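Local coordinates for protein listeriolysin O (Listeria monocytogenes, PDB 4CDB) that binds cholesterol-containing host membranes and, after a major conformational change, inserts as an oligomeric pore that lyses the cell, at residues 49-53 against 402-408; 376-381 against 431-435; 466-471 against 483-488; 303-309 against 319-325. All coordinates share one frame; numbering follows the deposited sequence.

Contact 1: residues 49-53 against 402-408; sequences PPRKG and YDPEGNE. With NA (sodium ion), chain I.
Arg51 grips the carbonyl oxygen of Gly406 side-on, with NE and NH2 together. Both donors, NE and NH2 of Arg51, lie 3.0 Å from Gly406 O, and that oxygen sits in the guanidinium plane, so the pair fixes the rotation of the group. With CG anti to the backbone N and a bend at chi3 (54°), the arginine arches across the Tyr402 ring at about a right angle. The two planes are 39° apart, too inclined for a parallel stack; CE1 of Tyr402 lies over one guanidinium face, 3.4 Å from Arg51 NE. Gly406, closing a type I turn that begins at Asp403, packs against Pro50; at its backbone angles a beta carbon would jam against the preceding carbonyl oxygen and crowd Arg51 N.

The other side is looser. One water bridges Gly53 O and Tyr402 N, and another joins Arg51 NH1 to Glu408 OE2. A sodium ion is bound by Tyr402 OH at 2.6 Å and by Glu408 OE2 at 2.5 Å; the ion and Arg51, both positive, probably favour the ionised carboxylate.

The contact thus ties the chain entering strand 52-56 to the loop between strands 391-402 and 408-414 of the C-terminal beta sandwich, with the sodium ion at this junction; Tyr402 also rests on Tyr60 and Val62 of strand 59-74.

Contact 2: residues 376-381 against 431-435; sequences YTDGKI and YLPGN
Tyr431 lays its ring alongside the aliphatic chain of Lys380, the two side chains pointing the same way from a non-hydrogen-bonded antiparallel pair. The lysine bends at chi3 (58°), which keeps its end beside the ring: Lys380 CE is 3.8 Å from Tyr431 CE2, and the ammonium NZ stays 3.7 Å from Tyr431 OH. The next residue, Leu432, forms the hydrogen-bonded pair with Gly379. Its N donates to Gly379 O at 2.7 Å, and its O receives Gly379 N at 2.9 Å in an almost straight bond (174°). The leucine side chain leaves by the opposite face of the sheet from Tyr431, and its CD1 branch crosses Ile381, meeting Ile381 CD1 at 3.6 Å; Trp397 and Ile439 add to this apolar cluster.

At Pro433 the strand ends and the backbone passes the carboxylate of Asp378, with Asp378 OD1 3.2 Å from Pro433 C. Gly434 follows, its N 2.6 Å from Asp378 OD1. Its CA-H points to Tyr376 O, which occupies the place a beta carbon of Gly434 would take.

Strand 426-432 is thereby joined to strand 362-385 where the latter runs into the C-terminal beta-sandwich domain, with Asp378 placed where the pairing stops. Because OD2 of that aspartate forms a salt bridge with Lys55, its negative charge is probably stabilised while OD1 lies against the backbone at Gly434.

Contact 3: residues 466-471 against 483-488; sequences VKNRNI and SNKVDN
Arg469 and Asn484 make the main side-chain bond of this beta hairpin of the C-terminal beta-sandwich domain: Arg469 NH1 donates to Asn484 OD1 at 3.1 Å. The acceptor lies in the guanidinium plane, but the amide is turned 65° from it and the approach to the C=O is strongly bent (106°). Asn484 CG stands anti to its own N (chi1 179°), which carries OD1 also to 3.2 Å from Ile471 CD1; Asn484 ND2 donates to Asp460, which helps set the turn of the amide.

Backbone bonds zip the antiparallel strands. Asn470 and Lys485 form the hydrogen-bonded pair, Asn470 N reaching Lys485 O at 2.8 Å, and Asp487 N extends the ladder to Asn468 O at 2.6 Å.

Val486 CG1 lies over one face of the Arg469 guanidinium; the apolar contact proper is Val486 CG1 with Val466 CG2 at 4.1 Å.

Waters bridge both ends, one between Asn468 ND2 and Asp487 O, another between Asn470 O and Ser483 OG. Asn488, poorly ordered at the C-terminus, accepts a weak bond from Asn470 ND2; the OD1 of Asn470 is bonded to Asn382 ND2.

Strand 468-475 runs parallel to strand 362-385 and pairs on its other edge with strand 480-486, while Leu463 of strand 452-463 packs on Arg469 and Asn484.

Contact 4: residues 303-309 against 319-325; sequences SSFKAVI and QIIDGNL
Phe305 CG sits between the backbone N and the carbonyl carbon (chi1 77°), which swings the ring across the strand pair to lie over Gly323 in this antiparallel beta hairpin. One ring face looks onto Gly323 N, offset toward the rim, and the absence of a side chain on Gly323 lets the ring come so close. At the ring edge, Phe305 CE1 touches Asn324 O at 3.1 Å. On the sheet face that carries Phe305, Ala307 and Ile309, the ring runs beside Ile321, whose CD1 meets Ile309 CD1 at 4.0 Å; Leu328 and Ile331 pack against this row.

Lys306, its CG anti to the backbone N (chi1 -170°) and its chain extended, runs beside Asp322 on the other face. The methylenes do the touching, with Asp322 OD1 3.3 Å from Lys306 CG, whereas the ammonium passes on to Ser193 O of helix 187-194.

Backbone bonds link Phe305 with Gly323, Ala307 with Ile321 and Ile309 with Gln319, the weak member being Gly323 N to Phe305 O. Strand 319-324 thus shields one edge of strand 303-310, which also pairs with strand 262-270, and, as in other cholesterol-dependent cytolysins, probably has to move away for oligomerisation. Ser303 ends a segment that probably becomes transmembrane in the pore. Past the last pair, Leu325 N donates to Ser303 O at 3.0 Å, rising above the carbonyl plane.

Contact 4 comes first to completion along the chain, falling between the two segments of contact 1, and belongs to the large antiparallel sheet; its centre is about 36 to 41 Å from those of the other three. Contacts 1, 2 and 3 all reach the mixed sheet containing strands 52-56, 362-385 and 468-475. Contacts 2 and 3, with centres about 12 Å apart, touch directly, since Lys380 exchanges backbone bonds with Lys467 and Arg469. Contacts 1 and 2 interleave in sequence, their centres about 20 Å apart. Strand 362-385 thus carries the sheet from the elongated body toward the C-terminal beta sandwich, while contact 4 lies beside the segments that become transmembrane strands.

Contact 1: residues 49-53 against 402-408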
# COMPACT_ATOMS: atom_id res chain seq x y z
N PRO A 49 0.58 13.40 -18.26
CA PRO A 49 1.56 13.32 -19.35
C PRO A 49 1.20 12.21 -20.34
O PRO A 49 0.76 11.14 -19.92
CB PRO A 49 2.86 12.98 -18.63
CG PRO A 49 2.66 13.48 -17.23
CD PRO A 49 1.21 13.23 -16.94
N PRO A 50 1.39 12.47 -21.64
CA PRO A 50 1.01 11.52 -22.69
C PRO A 50 1.81 10.22 -22.63
O PRO A 50 2.90 10.18 -22.07
CB PRO A 50 1.34 12.28 -23.98
CG PRO A 50 2.38 13.28 -23.59
CD PRO A 50 2.02 13.68 -22.19
N ARG A 51 1.24 9.16 -23.19
CA ARG A 51 1.93 7.88 -23.30
C ARG A 51 3.19 8.06 -24.14
O ARG A 51 3.17 8.75 -25.15
CB ARG A 51 1.01 6.83 -23.94
CG ARG A 51 1.71 5.54 -24.33
CD ARG A 51 0.72 4.53 -24.92
NE ARG A 51 -0.05 5.09 -26.03
CZ ARG A 51 -0.99 4.42 -26.70
NH1 ARG A 51 -1.28 3.17 -26.37
NH2 ARG A 51 -1.63 5.01 -27.69
N LYS A 52 4.29 7.45 -23.71
CA LYS A 52 5.52 7.52 -24.48
C LYS A 52 6.23 6.17 -24.58
O LYS A 52 6.15 5.34 -23.67
CB LYS A 52 6.47 8.58 -23.91
CG LYS A 52 7.22 8.16 -22.66
CD LYS A 52 8.32 9.17 -22.32
CE LYS A 52 9.22 8.66 -21.21
NZ LYS A 52 10.34 9.59 -20.91
N GLY A 53 6.91 5.96 -25.70
CA GLY A 53 7.68 4.76 -25.92
C GLY A 53 9.10 5.09 -26.32
O GLY A 53 9.33 6.01 -27.10
N TYR A 402 5.27 6.28 -30.87
CA TYR A 402 4.27 7.21 -30.35
C TYR A 402 4.63 8.66 -30.62
O TYR A 402 5.75 9.09 -30.37
CB TYR A 402 4.07 6.98 -28.85
CG TYR A 402 3.75 5.55 -28.49
CD1 TYR A 402 2.44 5.08 -28.51
CD2 TYR A 402 4.76 4.66 -28.15
CE1 TYR A 402 2.15 3.76 -28.19
CE2 TYR A 402 4.48 3.34 -27.83
CZ TYR A 402 3.17 2.90 -27.85
OH TYR A 402 2.89 1.59 -27.53
N ASP A 403 3.66 9.42 -31.15
CA ASP A 403 3.84 10.85 -31.35
C ASP A 403 3.90 11.58 -29.99
O ASP A 403 3.56 10.99 -28.97
CB ASP A 403 2.74 11.41 -32.26
CG ASP A 403 1.34 11.25 -31.69
OD1 ASP A 403 1.20 10.85 -30.51
OD2 ASP A 403 0.36 11.53 -32.41
N PRO A 404 4.34 12.85 -29.98
CA PRO A 404 4.42 13.60 -28.72
C PRO A 404 3.14 13.63 -27.89
O PRO A 404 3.22 13.89 -26.69
CB PRO A 404 4.77 15.01 -29.19
CG PRO A 404 5.59 14.79 -30.42
CD PRO A 404 5.00 13.57 -31.09
N GLU A 405 1.99 13.38 -28.50
CA GLU A 405 0.72 13.41 -27.76
C GLU A 405 0.23 12.03 -27.36
O GLU A 405 -0.90 11.87 -26.90
CB GLU A 405 -0.35 14.17 -28.54
CG GLU A 405 -0.48 13.75 -30.00
CD GLU A 405 -0.10 14.86 -30.96
OE1 GLU A 405 -0.27 16.05 -30.60
OE2 GLU A 405 0.36 14.55 -32.07
N GLY A 406 1.07 11.02 -27.54
CA GLY A 406 0.78 9.68 -27.05
C GLY A 406 0.15 8.73 -28.04
O GLY A 406 0.00 7.54 -27.75
N ASN A 407 -0.22 9.23 -29.22
CA ASN A 407 -0.87 8.39 -30.22
C ASN A 407 0.12 7.48 -30.95
O ASN A 407 1.28 7.83 -31.12
CB ASN A 407 -1.63 9.26 -31.23
CG ASN A 407 -2.75 10.05 -30.58
OD1 ASN A 407 -3.34 9.61 -29.59
ND2 ASN A 407 -3.05 11.22 -31.14
N GLU A 408 -0.36 6.32 -31.38
CA GLU A 408 0.49 5.34 -32.05
C GLU A 408 0.89 5.75 -33.46
O GLU A 408 0.10 6.32 -34.21
CB GLU A 408 -0.20 3.97 -32.10
CG GLU A 408 -0.14 3.19 -30.80
CD GLU A 408 -0.39 1.71 -31.01
OE1 GLU A 408 -0.77 1.32 -32.13
OE2 GLU A 408 -0.19 0.93 -30.05
NA NA I . 1.01 -0.08 -28.08
O HOH W 1 -2.05 1.44 -28.40
O HOH W 2 7.13 8.25 -27.31
O HOH W 3 7.76 6.49 -29.26

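Contact 2: residues 376-381 against 431-435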
# COMPACT_ATOMS: atom_id res chain seq x y z
N TYR A 376 9.33 -4.58 -23.80
CA TYR A 376 9.35 -5.48 -24.96
C TYR A 376 10.79 -5.81 -25.35
O TYR A 376 11.55 -4.93 -25.75
CB TYR A 376 8.61 -4.85 -26.14
CG TYR A 376 7.14 -4.61 -25.89
CD1 TYR A 376 6.70 -3.43 -25.30
CD2 TYR A 376 6.19 -5.56 -26.24
CE1 TYR A 376 5.36 -3.20 -25.07
CE2 TYR A 376 4.84 -5.34 -26.01
CZ TYR A 376 4.43 -4.16 -25.42
OH TYR A 376 3.09 -3.93 -25.19
N THR A 377 11.15 -7.09 -25.23
CA THR A 377 12.51 -7.53 -25.51
C THR A 377 12.77 -7.62 -27.02
O THR A 377 11.89 -8.02 -27.78
CB THR A 377 12.81 -8.90 -24.87
OG1 THR A 377 12.34 -8.90 -23.51
CG2 THR A 377 14.31 -9.19 -24.88
N ASP A 378 13.98 -7.24 -27.44
CA ASP A 378 14.38 -7.35 -28.84
C ASP A 378 14.42 -8.81 -29.27
O ASP A 378 14.40 -9.71 -28.43
CB ASP A 378 15.76 -6.71 -29.06
CG ASP A 378 15.74 -5.21 -28.88
OD1 ASP A 378 14.64 -4.61 -28.97
OD2 ASP A 378 16.82 -4.62 -28.67
N GLY A 379 14.48 -9.03 -30.58
CA GLY A 379 14.51 -10.38 -31.12
C GLY A 379 15.24 -10.48 -32.44
O GLY A 379 15.47 -9.48 -33.12
N LYS A 380 15.61 -11.70 -32.82
CA LYS A 380 16.33 -11.94 -34.06
C LYS A 380 15.59 -12.95 -34.93
O LYS A 380 14.96 -13.88 -34.43
CB LYS A 380 17.74 -12.44 -33.78
CG LYS A 380 18.62 -11.46 -33.01
CD LYS A 380 19.98 -12.06 -32.68
CE LYS A 380 20.70 -12.50 -33.94
NZ LYS A 380 22.03 -13.09 -33.64
N ILE A 381 15.66 -12.75 -36.25
CA ILE A 381 15.21 -13.76 -37.19
C ILE A 381 16.43 -14.34 -37.91
O ILE A 381 17.12 -13.63 -38.64
CB ILE A 381 14.22 -13.20 -38.22
CG1 ILE A 381 13.01 -12.59 -37.51
CG2 ILE A 381 13.76 -14.29 -39.18
CD1 ILE A 381 11.94 -12.09 -38.46
N TYR A 431 17.73 -8.17 -37.20
CA TYR A 431 17.63 -7.66 -35.84
C TYR A 431 16.37 -6.83 -35.64
O TYR A 431 16.26 -5.72 -36.15
CB TYR A 431 18.88 -6.86 -35.47
CG TYR A 431 20.13 -7.70 -35.34
CD1 TYR A 431 20.85 -8.11 -36.46
CD2 TYR A 431 20.60 -8.10 -34.09
CE1 TYR A 431 21.99 -8.88 -36.34
CE2 TYR A 431 21.74 -8.87 -33.96
CZ TYR A 431 22.43 -9.26 -35.09
OH TYR A 431 23.56 -10.03 -34.96
N LEU A 432 15.42 -7.39 -34.89
CA LEU A 432 14.15 -6.73 -34.64
C LEU A 432 14.13 -6.02 -33.29
O LEU A 432 14.47 -6.62 -32.27
CB LEU A 432 13.00 -7.74 -34.71
CG LEU A 432 12.85 -8.52 -36.02
CD1 LEU A 432 11.67 -9.47 -35.94
CD2 LEU A 432 12.71 -7.58 -37.20
N PRO A 433 13.74 -4.74 -33.29
CA PRO A 433 13.59 -3.97 -32.05
C PRO A 433 12.38 -4.46 -31.26
O PRO A 433 11.56 -5.20 -31.80
CB PRO A 433 13.36 -2.54 -32.55
CG PRO A 433 12.76 -2.71 -33.90
CD PRO A 433 13.41 -3.93 -34.48
N GLY A 434 12.27 -4.04 -30.00
CA GLY A 434 11.20 -4.51 -29.13
C GLY A 434 9.81 -4.12 -29.59
O GLY A 434 8.85 -4.86 -29.37
N ASN A 435 9.70 -2.97 -30.24
CA ASN A 435 8.41 -2.46 -30.68
C ASN A 435 7.96 -3.04 -32.03
O ASN A 435 7.11 -2.46 -32.70
CB ASN A 435 8.41 -0.93 -30.74
CG ASN A 435 9.54 -0.38 -31.60
OD1 ASN A 435 10.64 -0.93 -31.63
ND2 ASN A 435 9.26 0.71 -32.31

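Contact 3: residues 466-471 against 483-488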
# COMPACT_ATOMS: atom_id res chain seq x y z
N VAL A 466 9.74 -13.00 -31.12
CA VAL A 466 10.41 -13.87 -30.16
C VAL A 466 11.90 -13.54 -30.08
O VAL A 466 12.40 -12.74 -30.86
CB VAL A 466 10.23 -15.36 -30.51
CG1 VAL A 466 8.77 -15.74 -30.43
CG2 VAL A 466 10.80 -15.65 -31.89
N LYS A 467 12.60 -14.17 -29.14
CA LYS A 467 14.03 -13.91 -28.97
C LYS A 467 14.83 -14.38 -30.18
O LYS A 467 15.62 -13.63 -30.75
CB LYS A 467 14.55 -14.58 -27.69
CG LYS A 467 15.89 -14.05 -27.23
CD LYS A 467 15.85 -12.53 -27.10
CE LYS A 467 17.19 -11.96 -26.68
NZ LYS A 467 17.19 -10.47 -26.78
N ASN A 468 14.60 -15.63 -30.58
CA ASN A 468 15.24 -16.18 -31.77
C ASN A 468 14.28 -17.02 -32.61
O ASN A 468 13.92 -18.13 -32.22
CB ASN A 468 16.47 -17.01 -31.39
CG ASN A 468 17.65 -16.15 -30.99
OD1 ASN A 468 18.43 -15.71 -31.84
ND2 ASN A 468 17.80 -15.91 -29.70
N ARG A 469 13.86 -16.48 -33.74
CA ARG A 469 13.08 -17.24 -34.71
C ARG A 469 13.99 -17.75 -35.82
O ARG A 469 14.53 -16.96 -36.60
CB ARG A 469 11.95 -16.39 -35.30
CG ARG A 469 11.12 -17.11 -36.34
CD ARG A 469 9.94 -16.28 -36.81
NE ARG A 469 9.05 -15.92 -35.71
CZ ARG A 469 8.10 -16.71 -35.22
NH1 ARG A 469 7.90 -17.91 -35.74
NH2 ARG A 469 7.34 -16.29 -34.22
N ASN A 470 14.16 -19.07 -35.88
CA ASN A 470 15.06 -19.67 -36.85
C ASN A 470 14.33 -20.19 -38.09
O ASN A 470 13.64 -21.20 -38.03
CB ASN A 470 15.88 -20.79 -36.21
CG ASN A 470 16.60 -20.34 -34.96
OD1 ASN A 470 17.64 -19.68 -35.03
ND2 ASN A 470 16.05 -20.69 -33.80
N ILE A 471 14.50 -19.48 -39.20
CA ILE A 471 13.90 -19.88 -40.46
C ILE A 471 14.94 -20.62 -41.30
O ILE A 471 15.97 -20.05 -41.68
CB ILE A 471 13.40 -18.67 -41.26
CG1 ILE A 471 12.46 -17.82 -40.39
CG2 ILE A 471 12.70 -19.11 -42.54
CD1 ILE A 471 11.15 -18.50 -40.07
N SER A 483 11.76 -25.21 -42.01
CA SER A 483 11.38 -25.24 -40.60
C SER A 483 11.30 -23.82 -40.06
O SER A 483 12.15 -22.98 -40.36
CB SER A 483 12.37 -26.06 -39.79
OG SER A 483 13.65 -25.46 -39.78
N ASN A 484 10.26 -23.55 -39.27
CA ASN A 484 10.10 -22.28 -38.59
C ASN A 484 10.01 -22.53 -37.09
O ASN A 484 8.93 -22.76 -36.56
CB ASN A 484 8.85 -21.56 -39.09
CG ASN A 484 8.60 -20.23 -38.40
OD1 ASN A 484 9.45 -19.73 -37.65
ND2 ASN A 484 7.44 -19.64 -38.65
N LYS A 485 11.16 -22.50 -36.42
CA LYS A 485 11.23 -22.85 -35.01
C LYS A 485 11.65 -21.68 -34.12
O LYS A 485 12.42 -20.81 -34.55
CB LYS A 485 12.17 -24.03 -34.80
CG LYS A 485 11.77 -25.26 -35.60
CD LYS A 485 12.72 -26.42 -35.36
CE LYS A 485 12.26 -27.66 -36.12
NZ LYS A 485 13.15 -28.83 -35.89
N VAL A 486 11.14 -21.67 -32.89
CA VAL A 486 11.39 -20.57 -31.97
C VAL A 486 12.36 -20.93 -30.85
O VAL A 486 12.34 -22.05 -30.32
CB VAL A 486 10.08 -20.03 -31.36
CG1 VAL A 486 9.22 -19.38 -32.43
CG2 VAL A 486 9.31 -21.15 -30.67
N ASP A 487 13.22 -19.97 -30.51
CA ASP A 487 14.05 -20.02 -29.31
C ASP A 487 15.13 -21.11 -29.24
O ASP A 487 16.02 -21.04 -28.39
CB ASP A 487 13.17 -20.06 -28.05
CG ASP A 487 12.30 -18.83 -27.91
OD1 ASP A 487 12.70 -17.76 -28.41
OD2 ASP A 487 11.21 -18.94 -27.31
N ASN A 488 15.05 -22.12 -30.10
CA ASN A 488 16.01 -23.22 -30.06
C ASN A 488 17.44 -22.79 -30.40
O ASN A 488 18.28 -22.61 -29.52
CB ASN A 488 15.57 -24.37 -30.96
CG ASN A 488 15.85 -24.10 -32.43
OD1 ASN A 488 15.02 -23.52 -33.14
ND2 ASN A 488 17.02 -24.53 -32.90
O HOH W 4 16.07 -17.84 -27.92
O HOH W 5 14.81 -23.70 -38.45

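Contact 4: residues 303-309 against 319-325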
# COMPACT_ATOMS: atom_id res chain seq x y z
N SER A 303 13.05 -9.23 -6.21
CA SER A 303 12.39 -8.20 -5.42
C SER A 303 12.99 -8.14 -4.02
O SER A 303 13.39 -9.17 -3.47
CB SER A 303 10.89 -8.47 -5.33
OG SER A 303 10.30 -8.53 -6.61
N SER A 304 13.04 -6.94 -3.44
CA SER A 304 13.56 -6.75 -2.09
C SER A 304 12.48 -6.20 -1.15
O SER A 304 11.40 -5.82 -1.59
CB SER A 304 14.76 -5.81 -2.12
OG SER A 304 14.39 -4.54 -2.63
N PHE A 305 12.79 -6.17 0.14
CA PHE A 305 11.86 -5.59 1.11
C PHE A 305 12.59 -4.78 2.17
O PHE A 305 13.74 -5.06 2.50
CB PHE A 305 11.00 -6.68 1.77
CG PHE A 305 11.71 -7.47 2.83
CD1 PHE A 305 12.42 -8.61 2.51
CD2 PHE A 305 11.67 -7.07 4.17
CE1 PHE A 305 13.08 -9.34 3.48
CE2 PHE A 305 12.33 -7.80 5.14
CZ PHE A 305 13.03 -8.93 4.80
N LYS A 306 11.91 -3.76 2.69
CA LYS A 306 12.41 -3.00 3.82
C LYS A 306 11.33 -2.92 4.89
O LYS A 306 10.17 -2.59 4.60
CB LYS A 306 12.85 -1.61 3.39
CG LYS A 306 13.61 -0.84 4.46
CD LYS A 306 14.19 0.45 3.91
CE LYS A 306 15.18 1.07 4.88
NZ LYS A 306 15.70 2.38 4.39
N ALA A 307 11.69 -3.23 6.13
CA ALA A 307 10.71 -3.33 7.20
C ALA A 307 11.02 -2.40 8.37
O ALA A 307 12.15 -2.35 8.85
CB ALA A 307 10.62 -4.77 7.69
N VAL A 308 10.00 -1.67 8.80
CA VAL A 308 10.08 -0.86 10.02
C VAL A 308 9.12 -1.44 11.05
O VAL A 308 7.92 -1.56 10.79
CB VAL A 308 9.71 0.60 9.74
CG1 VAL A 308 9.82 1.43 11.01
CG2 VAL A 308 10.61 1.17 8.66
N ILE A 309 9.64 -1.82 12.21
CA ILE A 309 8.86 -2.53 13.21
C ILE A 309 8.73 -1.74 14.52
O ILE A 309 9.74 -1.35 15.11
CB ILE A 309 9.48 -3.91 13.52
CG1 ILE A 309 9.81 -4.65 12.22
CG2 ILE A 309 8.55 -4.74 14.40
CD1 ILE A 309 10.50 -5.98 12.43
N GLN A 319 12.92 -1.58 15.18
CA GLN A 319 13.72 -2.45 14.33
C GLN A 319 13.57 -2.11 12.85
O GLN A 319 12.45 -1.92 12.36
CB GLN A 319 13.37 -3.92 14.55
CG GLN A 319 14.27 -4.64 15.54
CD GLN A 319 14.38 -6.13 15.27
OE1 GLN A 319 15.43 -6.62 14.86
NE2 GLN A 319 13.29 -6.85 15.48
N ILE A 320 14.69 -2.03 12.15
CA ILE A 320 14.69 -1.82 10.71
C ILE A 320 15.43 -2.96 10.00
O ILE A 320 16.58 -3.26 10.32
CB ILE A 320 15.31 -0.46 10.32
CG1 ILE A 320 14.52 0.68 10.96
CG2 ILE A 320 15.35 -0.30 8.81
CD1 ILE A 320 14.99 2.06 10.55
N ILE A 321 14.76 -3.59 9.04
CA ILE A 321 15.31 -4.76 8.36
C ILE A 321 15.25 -4.62 6.84
O ILE A 321 14.20 -4.28 6.28
CB ILE A 321 14.57 -6.05 8.77
CG1 ILE A 321 14.66 -6.26 10.29
CG2 ILE A 321 15.14 -7.26 8.04
CD1 ILE A 321 13.88 -7.46 10.78
N ASP A 322 16.37 -4.88 6.18
CA ASP A 322 16.42 -4.95 4.73
C ASP A 322 16.67 -6.40 4.31
O ASP A 322 17.19 -7.19 5.10
CB ASP A 322 17.54 -4.06 4.18
CG ASP A 322 17.39 -2.62 4.60
OD1 ASP A 322 16.66 -1.87 3.92
OD2 ASP A 322 18.01 -2.22 5.61
N GLY A 323 16.29 -6.75 3.09
CA GLY A 323 16.50 -8.10 2.60
C GLY A 323 15.76 -8.43 1.32
O GLY A 323 15.21 -7.54 0.66
N ASN A 324 15.76 -9.71 0.95
CA ASN A 324 15.10 -10.17 -0.26
C ASN A 324 13.70 -10.71 0.03
O ASN A 324 13.46 -11.27 1.11
CB ASN A 324 15.94 -11.24 -0.95
CG ASN A 324 17.41 -10.85 -1.05
OD1 ASN A 324 17.74 -9.68 -1.22
ND2 ASN A 324 18.29 -11.83 -0.93
N LEU A 325 12.79 -10.56 -0.92
CA LEU A 325 11.38 -10.90 -0.72
C LEU A 325 11.15 -12.34 -0.28
O LEU A 325 10.19 -12.63 0.45
CB LEU A 325 10.57 -10.62 -2.00
CG LEU A 325 9.35 -9.71 -1.87
CD1 LEU A 325 8.40 -9.94 -3.03
CD2 LEU A 325 8.64 -9.91 -0.54